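Heroin esterase (PDB 1LZL) probably hydrolyses acetyl esters, heroin among them, as a bacterial esterase of the alpha/beta hydrolase fold. Local coordinates at residues L51-A56 and E64-F69; L82-G87 and P100-V105; G93-S98 and V113-Y118; D132-L137 and A167-K172; G157-G162 and L186-L191. All blocks are in the same frame, centred on the assembly; numbering follows the deposited sequence. Where two conformers were deposited one is given.

Contact 1: L51-A56 and E64-F69; sequences LRELSA and EVKIRF
A beta hairpin made of strands 49-56 and 65-72 holds this contact. Arg52 with Phe69, Leu54 with Ile67 and Ala56 with Val65 are hydrogen-bonded antiparallel pairs, each closed by two backbone bonds. The straightest of the six runs from Val65 N to Ala56 O, 2.8 Å at 174°, with the donor in the carbonyl plane. On the face of Leu54, Ala56, Val65 and Ile67, Leu54 CD1 rests over one side of the Phe69 ring, 3.5 Å from CG, a CH-pi contact. Phe69 CG stands anti to its backbone N, which puts the ring against Leu54. The Arg52 guanidinium runs alongside the ring, the two planes 84° apart. Strand 49-56 forms one edge of the mixed sheet, and strand 65-72 passes the pairing on to 112-116; Leu54, Ala56 and Ile67 face helix 128-142. On the other face, Lys66 bends at chi2 (-62°) so that NZ donates to Ser55 OG at 3.2 Å, while its CD lies 3.5 Å from Glu53 OE2. A methionine here has no amino group to give Ser55 OG and would probably leave the Glu53 carboxylate less well balanced by nearby positive charge. Arg68 NH2 forms a salt bridge with Asp99, and Arg68 NH1 donates to a water (3.1 Å) that gives a weak bond to Glu53 OE1. Leu51 CD1 lies over the Arg68 guanidinium face, 3.6 Å from NH2.

Contact 2: L82-G87 and P100-V105; sequences LLWIHG and PFCVEV
Trp84 leaves its strand with CG anti to the backbone N (chi1 -180°), which carries the indole straight out toward helix 99-109. Its CB and CG each lie near the sulfur of Cys102. At CD1 the approach tightens to 3.7 Å from Cys102 SG, and the sulfur sits obliquely beside the five-membered ring, a sulfur-aromatic contact. NE1 turns to Ser98 OG, just ahead of the helix, in a weak hydrogen bond. Further along the indole the partner changes to Phe101: CE2 of Trp84 lies 3.9 Å from Phe101 CD2, and CE3 lies 3.8 Å from Phe101 CE2. The nearest approach of the two rings is at Trp84 CZ3, 3.6 Å from Phe101 CE2. CZ2 and CH2 also meet the Phe101 CD2-CE2 edge, with CD2 over the indole centre. This is an edge-to-face pair in which Phe101 turns its edge to the indole face, the planes inclined at 58°. The strand and the helix belong to the beta-alpha-beta unit 79-85, 99-109 and 112-116, and run nearly antiparallel to each other. Beyond the strand end, His86 and Gly87 begin the His-Gly-Gly-Gly sequence, which in hormone-sensitive-lipase-like esterases supplies the oxyanion hole, and probably does so here; His86 ND1 donates to Gly87 O at 2.7 Å, on a lone pair. Two residues before Trp84, Leu82 extends CD2 to 4.1 Å from Phe101 CE2 and 4.3 Å from Val105 CG2.

Contact 3: G93-S98 and V113-Y118; sequences GTAESS and VANVEY
Within the beta-alpha-beta unit of strands 79-85 and 112-116, the loop that leads into helix 99-109 is pinned to segment 113-118 through the backbone of Ala95. Ala95 N donates to Glu117 OE1 at 2.8 Å and 166°, meeting the carboxylate from above its plane. The second oxygen of the same group is also used: a water donates to Glu117 OE2 and accepts from Glu96 N, 2.7 Å from the latter. Glu117, the centre of an inverse gamma turn, bends at chi2 (82°) so that its carboxylate serves two consecutive N-H groups, Ala95 directly and Glu96 through the water. Ala95 O has two donors. One is Ser98 N, closing a turn of the 3-10 segment; the other is Asn115 ND2 at 2.9 Å, which lies well above the carbonyl plane although the oxygen stays near the amide plane of Asn115. Thr94 O likewise takes two, Ser97 N and Ser97 OG, the hydroxyl at 2.6 Å and in the carbonyl plane. Tyr118 OH is hydrogen-bonded to His86 O. Between the Glu117 carboxylate and the Asn115 amide, Ala95 CB sits 3.6 Å from Glu117 OE1 and 3.7 Å from Asn115 OD1.

Contact 4: D132-L137 and A167-K172; sequences DCYAAL and AGTVLK
Among the side chains that meet across these helices, the best-held polar atom is Thr169 OG1, gripped by a single hydrogen bond, to Leu165 O one turn back in its own helix. Across the contact it meets carbon: Cys133 CB comes to 3.3 Å from Thr169 OG1. The helices are 128-142 and 161-176 of the alpha/beta hydrolase fold, packed on the same face of the sheet, and their segments cross at -57° with axes 9.4 Å apart. Thr169 sits at the crossing point, its CA the nearest to that of Tyr134. Because OG1 is anti to the carbonyl carbon (chi1 -64°), the methyl CG2 is anti to the backbone N and turns to the other helix. There it lies 4.1 Å from Leu137 CD2 and beside the edge of the Tyr134 ring; the leucine and threonine side chains run past one another head to tail. The Tyr134 ring takes the aliphatic part of Lys172 over one face, the lysine chain lying nearly perpendicular to the tyrosine side chain. Lys172 then bends at chi3 and chi4, carrying its ammonium away to a cation-pi contact with Tyr237. An alanine in place of Tyr134 takes away the ring under the lysine methylenes and would probably loosen the packing against Lys172, Ala173 and Glu176. Leu137 also reaches Ile154 and Val156 of strand 153-159. Lys172 CG is centred over the ring, 3.9 Å from the Tyr134 centroid and 3° off the normal, with CD 3.8 Å from Tyr134 CD2.

Contact 5: G157-G162 and L186-L191; sequences GGQSAG and LEIPEL. Unlike the reference sequence in segment 157-162: Gln159 (reference Glu).
Gln159 and Glu187 run parallel as neighbours on adjacent strands, both chains extended, at the entry to a Gly-Gln-Ser-Ala-Gly turn that has the geometry of the nucleophile elbow of alpha/beta hydrolases. Their amide and carboxylate planes are stacked, 23° apart, with Gln159 OE1 3.9 Å from Glu187 CD. Two waters donate to Glu187 OE2 and reach Gln159 OE1 through weak bonds. Ile188 runs alongside Gln159, its CG1 3.8 Å from Gln159 CG. Ser160 turns the other way: its strained backbone (phi 54°, psi -123°) carries the side chain away from strand 183-187, and it touches His290, consistent with the nucleophile of a Ser-His-Asp triad. The turn calls for glycine on both sides, since a CB on Gly158 would clash with Gly162 O and one on Gly162 with Gln159 O. Backbone bonds lock the elbow to the next strand: Glu187 N to Gly158 O at 3.0 Å, and Ser160 N to Glu187 O at 2.8 Å, both nearly along the C=O axis. Glu190 extends toward the start of helix 161-176, with OE1 3.4 Å from Ala161 CB, while OE2 is bonded to Ser217. Glu190 N donates to Ser160 O at 3.1 Å from far above the carbonyl plane.

From the N terminus, contact 1 closes a short hairpin at the sheet edge before any other contact opens. Contacts 2 and 3 then cross: 82-87 packs on 100-105 over a loop whose segment 93-98 bonds to 113-118, so the helix is tied to strand 79-85, and the loop leading into it to segment 113-118. Contacts 4 and 5 cross in the same way, sharing helix 161-176. Contact 4 joins that helix to 128-142, and contact 5 joins its N-terminal elbow to the following strand. Strand 112-116 pairs with the hairpin of contact 1, and strand 79-85 with the elbow strand of contact 5, so the sheet runs through all but contact 4, whose helices cover one face.

Contact 1: L51-A56 and E64-F69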
# COMPACT_ATOMS: atom_id res chain seq x y z
N LEU A 51 -13.98 8.61 -12.91
CA LEU A 51 -12.80 7.76 -13.09
C LEU A 51 -12.47 7.71 -14.55
O LEU A 51 -13.35 7.46 -15.40
CB LEU A 51 -13.08 6.37 -12.48
CG LEU A 51 -11.89 5.40 -12.30
CD1 LEU A 51 -12.18 4.31 -11.29
CD2 LEU A 51 -11.50 4.72 -13.60
N ARG A 52 -11.20 7.93 -14.89
CA ARG A 52 -10.83 7.69 -16.28
C ARG A 52 -9.45 7.02 -16.24
O ARG A 52 -8.77 7.10 -15.23
CB ARG A 52 -10.80 8.92 -17.16
CG ARG A 52 -9.66 9.90 -16.90
CD ARG A 52 -9.73 11.10 -17.85
NE ARG A 52 -9.02 12.23 -17.25
CZ ARG A 52 -7.91 12.78 -17.69
NH1 ARG A 52 -7.33 12.30 -18.80
NH2 ARG A 52 -7.34 13.81 -17.07
N GLU A 53 -9.11 6.38 -17.35
CA GLU A 53 -7.84 5.68 -17.37
C GLU A 53 -6.74 6.52 -17.99
O GLU A 53 -6.92 7.07 -19.07
CB GLU A 53 -8.02 4.39 -18.16
CG GLU A 53 -6.80 3.47 -18.17
CD GLU A 53 -7.23 2.18 -18.87
OE1 GLU A 53 -8.08 1.48 -18.26
OE2 GLU A 53 -6.76 1.90 -19.99
N LEU A 54 -5.62 6.59 -17.28
CA LEU A 54 -4.42 7.22 -17.82
C LEU A 54 -3.45 6.11 -18.19
O LEU A 54 -3.49 4.99 -17.67
CB LEU A 54 -3.71 8.14 -16.80
CG LEU A 54 -4.60 9.18 -16.12
CD1 LEU A 54 -3.86 10.06 -15.10
CD2 LEU A 54 -5.23 10.04 -17.20
N SER A 55 -2.51 6.45 -19.09
CA SER A 55 -1.47 5.55 -19.50
C SER A 55 -0.10 6.18 -19.30
O SER A 55 0.29 7.05 -20.06
CB SER A 55 -1.77 5.30 -20.98
OG SER A 55 -0.95 4.31 -21.53
N ALA A 56 0.66 5.74 -18.31
CA ALA A 56 2.01 6.21 -18.02
C ALA A 56 3.03 5.37 -18.76
O ALA A 56 3.07 4.13 -18.72
CB ALA A 56 2.26 6.14 -16.51
N GLU A 64 3.29 0.18 -21.03
CA GLU A 64 2.56 1.26 -20.41
C GLU A 64 1.95 0.77 -19.08
O GLU A 64 1.61 -0.39 -18.98
CB GLU A 64 1.43 1.79 -21.31
CG GLU A 64 1.90 2.05 -22.74
CD GLU A 64 1.09 1.21 -23.71
OE1 GLU A 64 1.45 0.03 -23.93
OE2 GLU A 64 0.08 1.72 -24.23
N VAL A 65 1.89 1.66 -18.12
CA VAL A 65 1.29 1.39 -16.82
C VAL A 65 -0.03 2.11 -16.77
O VAL A 65 -0.08 3.35 -16.80
CB VAL A 65 2.25 1.85 -15.71
CG1 VAL A 65 1.66 1.63 -14.33
CG2 VAL A 65 3.58 1.11 -15.86
N LYS A 66 -1.12 1.32 -16.66
CA LYS A 66 -2.39 2.04 -16.56
C LYS A 66 -2.63 2.55 -15.13
O LYS A 66 -2.18 1.98 -14.16
CB LYS A 66 -3.59 1.17 -16.93
CG LYS A 66 -3.40 0.53 -18.31
CD LYS A 66 -3.30 1.58 -19.43
CE LYS A 66 -3.31 0.93 -20.81
NZ LYS A 66 -2.96 1.91 -21.88
N ILE A 67 -3.35 3.68 -15.06
CA ILE A 67 -3.69 4.36 -13.84
C ILE A 67 -5.21 4.59 -13.82
O ILE A 67 -5.76 5.17 -14.77
CB ILE A 67 -2.96 5.71 -13.73
CG1 ILE A 67 -1.44 5.49 -13.70
CG2 ILE A 67 -3.46 6.51 -12.53
CD1 ILE A 67 -0.70 6.82 -13.87
N ARG A 68 -5.87 4.17 -12.77
CA ARG A 68 -7.27 4.51 -12.56
C ARG A 68 -7.28 5.85 -11.84
O ARG A 68 -6.95 5.95 -10.65
CB ARG A 68 -7.99 3.45 -11.74
CG ARG A 68 -7.97 2.08 -12.39
CD ARG A 68 -8.64 1.00 -11.60
NE ARG A 68 -10.09 1.03 -11.41
CZ ARG A 68 -10.97 0.70 -12.33
NH1 ARG A 68 -10.58 0.35 -13.55
NH2 ARG A 68 -12.24 0.75 -11.98
N PHE A 69 -7.65 6.89 -12.57
CA PHE A 69 -7.49 8.28 -12.13
C PHE A 69 -8.85 8.82 -11.75
O PHE A 69 -9.76 9.04 -12.59
CB PHE A 69 -6.83 9.07 -13.25
CG PHE A 69 -6.49 10.50 -12.89
CD1 PHE A 69 -5.64 10.75 -11.82
CD2 PHE A 69 -6.99 11.59 -13.60
CE1 PHE A 69 -5.26 12.04 -11.46
CE2 PHE A 69 -6.65 12.89 -13.25
CZ PHE A 69 -5.81 13.11 -12.16
O HOH W 1 -8.01 0.09 -15.19

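Contact 2: L82-G87 and P100-V105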
# COMPACT_ATOMS: atom_id res chain seq x y z
N LEU A 82 -3.10 11.82 -4.64
CA LEU A 82 -2.58 10.66 -3.94
C LEU A 82 -2.25 9.61 -5.00
O LEU A 82 -3.18 9.18 -5.69
CB LEU A 82 -3.60 10.12 -2.95
CG LEU A 82 -3.29 8.75 -2.31
CD1 LEU A 82 -2.01 8.81 -1.46
CD2 LEU A 82 -4.52 8.31 -1.51
N LEU A 83 -1.00 9.21 -5.12
CA LEU A 83 -0.65 8.03 -5.93
C LEU A 83 -0.89 6.85 -5.01
O LEU A 83 -0.29 6.77 -3.94
CB LEU A 83 0.81 8.15 -6.39
CG LEU A 83 1.29 7.05 -7.34
CD1 LEU A 83 0.86 7.30 -8.75
CD2 LEU A 83 2.82 6.93 -7.35
N TRP A 84 -1.77 5.92 -5.37
CA TRP A 84 -2.16 4.84 -4.51
C TRP A 84 -1.77 3.50 -5.12
O TRP A 84 -1.91 3.32 -6.34
CB TRP A 84 -3.71 4.85 -4.30
CG TRP A 84 -4.08 3.71 -3.38
CD1 TRP A 84 -4.70 2.56 -3.71
CD2 TRP A 84 -3.81 3.67 -1.98
NE1 TRP A 84 -4.85 1.79 -2.60
CE2 TRP A 84 -4.32 2.44 -1.52
CE3 TRP A 84 -3.21 4.53 -1.06
CZ2 TRP A 84 -4.25 2.03 -0.19
CZ3 TRP A 84 -3.13 4.13 0.28
CH2 TRP A 84 -3.65 2.88 0.70
N ILE A 85 -1.31 2.58 -4.30
CA ILE A 85 -0.80 1.29 -4.75
C ILE A 85 -1.43 0.20 -3.92
O ILE A 85 -1.27 0.09 -2.68
CB ILE A 85 0.75 1.27 -4.62
CG1 ILE A 85 1.37 2.52 -5.29
CG2 ILE A 85 1.32 -0.01 -5.15
CD1 ILE A 85 2.84 2.72 -4.91
N HIS A 86 -2.19 -0.68 -4.59
CA HIS A 86 -2.95 -1.71 -3.90
C HIS A 86 -2.03 -2.81 -3.36
O HIS A 86 -0.89 -2.93 -3.77
CB HIS A 86 -3.96 -2.38 -4.83
CG HIS A 86 -3.35 -3.25 -5.89
ND1 HIS A 86 -3.00 -4.56 -5.66
CD2 HIS A 86 -3.10 -3.03 -7.22
CE1 HIS A 86 -2.51 -5.11 -6.76
NE2 HIS A 86 -2.56 -4.22 -7.73
N GLY A 87 -2.64 -3.58 -2.40
CA GLY A 87 -1.89 -4.66 -1.81
C GLY A 87 -2.13 -6.03 -2.41
O GLY A 87 -2.67 -6.12 -3.53
N PRO A 100 -12.81 1.49 -3.77
CA PRO A 100 -13.57 2.08 -2.65
C PRO A 100 -12.82 3.19 -1.93
O PRO A 100 -13.32 4.29 -1.73
CB PRO A 100 -13.84 0.87 -1.75
CG PRO A 100 -13.93 -0.29 -2.71
CD PRO A 100 -12.78 0.01 -3.66
N PHE A 101 -11.57 2.91 -1.58
CA PHE A 101 -10.75 3.89 -0.86
C PHE A 101 -10.45 5.09 -1.75
O PHE A 101 -10.48 6.24 -1.28
CB PHE A 101 -9.44 3.25 -0.35
CG PHE A 101 -8.56 4.23 0.43
CD1 PHE A 101 -9.07 4.85 1.57
CD2 PHE A 101 -7.28 4.54 -0.03
CE1 PHE A 101 -8.27 5.77 2.27
CE2 PHE A 101 -6.45 5.41 0.69
CZ PHE A 101 -6.97 6.02 1.83
N CYS A 102 -10.13 4.85 -3.02
CA CYS A 102 -9.76 5.98 -3.89
C CYS A 102 -10.95 6.92 -4.11
O CYS A 102 -10.80 8.14 -4.13
CB CYS A 102 -9.19 5.43 -5.21
SG CYS A 102 -7.62 4.56 -4.93
N VAL A 103 -12.15 6.31 -4.26
CA VAL A 103 -13.35 7.14 -4.36
C VAL A 103 -13.55 7.94 -3.07
O VAL A 103 -13.87 9.14 -3.09
CB VAL A 103 -14.56 6.24 -4.65
CG1 VAL A 103 -15.88 6.96 -4.41
CG2 VAL A 103 -14.47 5.74 -6.09
N GLU A 104 -13.35 7.28 -1.92
CA GLU A 104 -13.51 7.98 -0.64
C GLU A 104 -12.64 9.22 -0.53
O GLU A 104 -13.04 10.32 -0.11
CB GLU A 104 -13.25 7.00 0.53
CG GLU A 104 -13.62 7.65 1.87
CD GLU A 104 -13.46 6.79 3.10
OE1 GLU A 104 -12.63 5.84 3.03
OE2 GLU A 104 -14.13 7.03 4.16
N VAL A 105 -11.36 9.04 -0.90
CA VAL A 105 -10.41 10.17 -0.81
C VAL A 105 -10.85 11.29 -1.76
O VAL A 105 -10.85 12.46 -1.38
CB VAL A 105 -9.00 9.64 -1.16
CG1 VAL A 105 -8.05 10.79 -1.44
CG2 VAL A 105 -8.52 8.73 -0.02

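Contact 3: G93-S98 and V113-Y118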
# COMPACT_ATOMS: atom_id res chain seq x y z
N GLY A 93 -4.17 -9.32 -6.67
CA GLY A 93 -4.85 -8.02 -6.56
C GLY A 93 -4.77 -7.24 -7.85
O GLY A 93 -3.92 -7.45 -8.73
N THR A 94 -5.67 -6.29 -7.98
CA THR A 94 -5.83 -5.38 -9.07
C THR A 94 -6.02 -3.97 -8.55
O THR A 94 -6.46 -3.74 -7.41
CB THR A 94 -7.06 -5.75 -9.94
OG1 THR A 94 -8.26 -5.54 -9.16
CG2 THR A 94 -7.03 -7.21 -10.31
N ALA A 95 -5.69 -3.00 -9.38
CA ALA A 95 -5.99 -1.64 -8.98
C ALA A 95 -7.46 -1.47 -8.67
O ALA A 95 -7.75 -0.76 -7.70
CB ALA A 95 -5.56 -0.63 -10.05
N GLU A 96 -8.36 -2.09 -9.44
CA GLU A 96 -9.78 -1.79 -9.14
C GLU A 96 -10.18 -2.21 -7.73
O GLU A 96 -11.13 -1.71 -7.13
CB GLU A 96 -10.64 -2.51 -10.19
CG GLU A 96 -12.12 -2.24 -10.12
CD GLU A 96 -12.91 -3.32 -10.85
OE1 GLU A 96 -12.32 -4.24 -11.47
OE2 GLU A 96 -14.16 -3.20 -10.79
N SER A 97 -9.48 -3.17 -7.15
CA SER A 97 -9.81 -3.63 -5.80
C SER A 97 -9.68 -2.47 -4.81
O SER A 97 -10.32 -2.58 -3.75
CB SER A 97 -8.96 -4.84 -5.38
OG SER A 97 -7.62 -4.45 -5.15
N SER A 98 -8.91 -1.42 -5.12
CA SER A 98 -8.82 -0.27 -4.24
C SER A 98 -9.75 0.87 -4.63
O SER A 98 -9.68 1.95 -4.02
CB SER A 98 -7.38 0.25 -4.19
OG SER A 98 -6.49 -0.61 -3.55
N VAL A 113 -6.87 11.06 -7.28
CA VAL A 113 -6.22 9.83 -6.85
C VAL A 113 -5.77 9.08 -8.09
O VAL A 113 -6.57 8.80 -9.00
CB VAL A 113 -7.15 8.97 -6.00
CG1 VAL A 113 -6.37 7.71 -5.59
CG2 VAL A 113 -7.68 9.71 -4.77
N ALA A 114 -4.48 8.78 -8.14
CA ALA A 114 -3.90 8.03 -9.27
C ALA A 114 -3.64 6.61 -8.75
O ALA A 114 -2.63 6.40 -8.06
CB ALA A 114 -2.62 8.72 -9.74
N ASN A 115 -4.55 5.70 -9.01
CA ASN A 115 -4.48 4.32 -8.52
C ASN A 115 -3.78 3.42 -9.52
O ASN A 115 -4.25 3.22 -10.65
CB ASN A 115 -5.94 3.94 -8.30
CG ASN A 115 -6.17 2.56 -7.76
OD1 ASN A 115 -5.20 1.91 -7.34
ND2 ASN A 115 -7.41 2.08 -7.78
N VAL A 116 -2.59 2.93 -9.16
CA VAL A 116 -1.67 2.36 -10.17
C VAL A 116 -1.83 0.86 -10.43
O VAL A 116 -1.78 0.05 -9.49
CB VAL A 116 -0.21 2.62 -9.73
CG1 VAL A 116 0.76 2.10 -10.78
CG2 VAL A 116 0.08 4.09 -9.44
N GLU A 117 -1.99 0.49 -11.69
CA GLU A 117 -2.03 -0.93 -12.09
C GLU A 117 -0.62 -1.43 -12.34
O GLU A 117 -0.11 -1.42 -13.46
CB GLU A 117 -2.91 -1.11 -13.32
CG GLU A 117 -3.19 -2.58 -13.61
CD GLU A 117 -4.32 -3.10 -12.77
OE1 GLU A 117 -4.08 -3.55 -11.64
OE2 GLU A 117 -5.48 -3.05 -13.21
N TYR A 118 0.09 -1.82 -11.27
CA TYR A 118 1.43 -2.37 -11.46
C TYR A 118 1.40 -3.82 -11.88
O TYR A 118 0.40 -4.54 -11.63
CB TYR A 118 2.27 -2.17 -10.21
CG TYR A 118 1.76 -2.83 -8.94
CD1 TYR A 118 2.15 -4.13 -8.63
CD2 TYR A 118 0.91 -2.16 -8.08
CE1 TYR A 118 1.65 -4.71 -7.46
CE2 TYR A 118 0.41 -2.71 -6.90
CZ TYR A 118 0.80 -4.00 -6.62
OH TYR A 118 0.36 -4.61 -5.46
O HOH W 2 -7.89 -2.97 -12.00

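Contact 4: D132-L137 and A167-K172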
# COMPACT_ATOMS: atom_id res chain seq x y z
N ASP A 132 7.13 0.22 -12.18
CA ASP A 132 5.83 0.68 -12.69
C ASP A 132 5.27 1.79 -11.82
O ASP A 132 4.68 2.76 -12.30
CB ASP A 132 4.81 -0.47 -12.71
CG ASP A 132 5.19 -1.54 -13.73
OD1 ASP A 132 6.01 -1.27 -14.65
OD2 ASP A 132 4.61 -2.67 -13.62
N CYS A 133 5.47 1.66 -10.49
CA CYS A 133 4.93 2.70 -9.58
C CYS A 133 5.72 4.01 -9.77
O CYS A 133 5.13 5.10 -9.76
CB CYS A 133 5.04 2.19 -8.14
SG CYS A 133 3.90 0.78 -7.82
N TYR A 134 7.04 3.86 -9.94
CA TYR A 134 7.83 5.10 -10.12
C TYR A 134 7.53 5.72 -11.49
O TYR A 134 7.46 6.94 -11.59
CB TYR A 134 9.31 4.80 -9.90
CG TYR A 134 10.21 6.01 -9.98
CD1 TYR A 134 10.05 7.03 -9.07
CD2 TYR A 134 11.19 6.10 -10.95
CE1 TYR A 134 10.85 8.15 -9.12
CE2 TYR A 134 12.01 7.24 -11.00
CZ TYR A 134 11.83 8.23 -10.07
OH TYR A 134 12.60 9.39 -10.09
N ALA A 135 7.30 4.85 -12.48
CA ALA A 135 6.93 5.39 -13.79
C ALA A 135 5.64 6.18 -13.71
O ALA A 135 5.51 7.23 -14.35
CB ALA A 135 6.81 4.23 -14.77
N ALA A 136 4.67 5.69 -12.93
CA ALA A 136 3.39 6.39 -12.77
C ALA A 136 3.64 7.70 -12.05
O ALA A 136 3.07 8.74 -12.36
CB ALA A 136 2.42 5.49 -11.97
N LEU A 137 4.51 7.74 -11.04
CA LEU A 137 4.85 8.97 -10.31
C LEU A 137 5.50 9.99 -11.24
O LEU A 137 5.10 11.16 -11.23
CB LEU A 137 5.76 8.61 -9.12
CG LEU A 137 6.20 9.83 -8.29
CD1 LEU A 137 4.99 10.51 -7.62
CD2 LEU A 137 7.24 9.48 -7.23
N ALA A 167 6.71 2.74 -0.17
CA ALA A 167 7.96 3.11 0.53
C ALA A 167 9.16 3.00 -0.40
O ALA A 167 10.06 3.87 -0.35
CB ALA A 167 8.15 2.25 1.77
N GLY A 168 9.23 2.00 -1.26
CA GLY A 168 10.32 1.88 -2.19
C GLY A 168 10.31 2.96 -3.25
O GLY A 168 11.39 3.50 -3.63
N THR A 169 9.11 3.28 -3.74
CA THR A 169 8.94 4.37 -4.68
C THR A 169 9.35 5.70 -4.06
O THR A 169 9.97 6.54 -4.75
CB THR A 169 7.47 4.43 -5.13
OG1 THR A 169 7.21 3.18 -5.83
CG2 THR A 169 7.26 5.57 -6.11
N VAL A 170 9.03 5.93 -2.80
CA VAL A 170 9.39 7.19 -2.12
C VAL A 170 10.89 7.25 -1.89
O VAL A 170 11.47 8.34 -2.11
CB VAL A 170 8.57 7.33 -0.83
CG1 VAL A 170 9.14 8.45 0.07
CG2 VAL A 170 7.10 7.60 -1.17
N LEU A 171 11.55 6.16 -1.55
CA LEU A 171 13.01 6.11 -1.48
C LEU A 171 13.60 6.46 -2.85
O LEU A 171 14.53 7.28 -2.93
CB LEU A 171 13.55 4.75 -1.01
CG LEU A 171 13.42 4.58 0.50
CD1 LEU A 171 13.45 3.09 0.84
CD2 LEU A 171 14.54 5.35 1.20
N LYS A 172 13.08 5.82 -3.91
CA LYS A 172 13.59 6.05 -5.26
C LYS A 172 13.40 7.49 -5.66
O LYS A 172 14.32 8.11 -6.26
CB LYS A 172 12.88 5.07 -6.23
CG LYS A 172 13.47 5.21 -7.64
CD LYS A 172 13.10 3.96 -8.46
CE LYS A 172 14.08 2.84 -8.08
NZ LYS A 172 15.17 2.64 -9.10

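Contact 5: G157-G162 and L186-L191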
# COMPACT_ATOMS: atom_id res chain seq x y z
N GLY A 157 1.21 6.46 -1.50
CA GLY A 157 0.74 5.60 -0.43
C GLY A 157 0.33 4.25 -0.91
O GLY A 157 0.14 4.02 -2.12
N GLY A 158 0.16 3.29 -0.00
CA GLY A 158 -0.36 2.00 -0.42
C GLY A 158 -0.62 1.14 0.82
O GLY A 158 -0.28 1.54 1.93
N GLN A 159 -1.22 -0.03 0.58
CA GLN A 159 -1.53 -0.96 1.66
C GLN A 159 -0.75 -2.26 1.48
O GLN A 159 -0.68 -2.75 0.33
CB GLN A 159 -3.06 -1.27 1.64
CG GLN A 159 -3.53 -2.18 2.76
CD GLN A 159 -5.03 -2.35 2.86
OE1 GLN A 159 -5.61 -2.51 3.93
NE2 GLN A 159 -5.72 -2.33 1.71
N SER A 160 -0.25 -2.83 2.58
CA SER A 160 0.41 -4.15 2.61
C SER A 160 1.54 -4.18 1.58
O SER A 160 2.40 -3.29 1.67
CB SER A 160 -0.64 -5.24 2.34
OG SER A 160 -0.05 -6.52 2.46
N ALA A 161 1.59 -5.09 0.60
CA ALA A 161 2.66 -5.00 -0.41
C ALA A 161 2.67 -3.66 -1.10
O ALA A 161 3.74 -3.17 -1.48
CB ALA A 161 2.45 -6.12 -1.45
N GLY A 162 1.49 -3.06 -1.29
CA GLY A 162 1.43 -1.72 -1.89
C GLY A 162 2.10 -0.66 -1.02
O GLY A 162 2.62 0.33 -1.53
N LEU A 186 1.52 4.85 4.57
CA LEU A 186 1.86 3.44 4.58
C LEU A 186 0.90 2.66 5.45
O LEU A 186 0.98 2.79 6.70
CB LEU A 186 3.32 3.26 5.05
CG LEU A 186 4.36 4.07 4.25
CD1 LEU A 186 5.76 3.79 4.78
CD2 LEU A 186 4.30 3.76 2.74
N GLU A 187 0.01 1.87 4.87
CA GLU A 187 -0.94 1.13 5.70
C GLU A 187 -0.53 -0.32 5.77
O GLU A 187 -0.40 -0.94 4.69
CB GLU A 187 -2.33 1.32 5.06
CG GLU A 187 -3.50 0.64 5.71
CD GLU A 187 -4.85 1.11 5.13
OE1 GLU A 187 -4.92 1.59 3.98
OE2 GLU A 187 -5.84 0.96 5.91
N ILE A 188 -0.37 -0.85 6.97
CA ILE A 188 0.07 -2.24 7.20
C ILE A 188 1.15 -2.65 6.19
O ILE A 188 1.08 -3.66 5.51
CB ILE A 188 -1.11 -3.21 7.26
CG1 ILE A 188 -2.01 -3.31 6.00
CG2 ILE A 188 -1.95 -2.89 8.48
CD1 ILE A 188 -3.18 -4.30 6.09
N PRO A 189 2.22 -1.83 6.05
CA PRO A 189 3.15 -2.09 4.94
C PRO A 189 3.98 -3.35 5.06
O PRO A 189 4.35 -3.74 6.19
CB PRO A 189 4.10 -0.85 5.01
CG PRO A 189 4.06 -0.44 6.46
CD PRO A 189 2.60 -0.65 6.86
N GLU A 190 4.35 -3.98 3.94
CA GLU A 190 5.22 -5.14 3.81
C GLU A 190 6.58 -4.62 3.36
O GLU A 190 6.76 -4.24 2.19
CB GLU A 190 4.61 -6.11 2.80
CG GLU A 190 5.42 -7.38 2.59
CD GLU A 190 4.75 -8.34 1.62
OE1 GLU A 190 3.71 -8.03 1.04
OE2 GLU A 190 5.35 -9.44 1.47
N LEU A 191 7.54 -4.58 4.31
CA LEU A 191 8.77 -3.78 4.14
C LEU A 191 10.08 -4.57 4.20
O LEU A 191 11.10 -4.11 3.72
CB LEU A 191 8.83 -2.70 5.22
CG LEU A 191 7.72 -1.63 5.21
CD1 LEU A 191 7.70 -0.89 6.54
CD2 LEU A 191 7.89 -0.70 4.03
O HOH W 3 -5.30 -1.63 7.20
O HOH W 4 -8.00 -0.16 4.63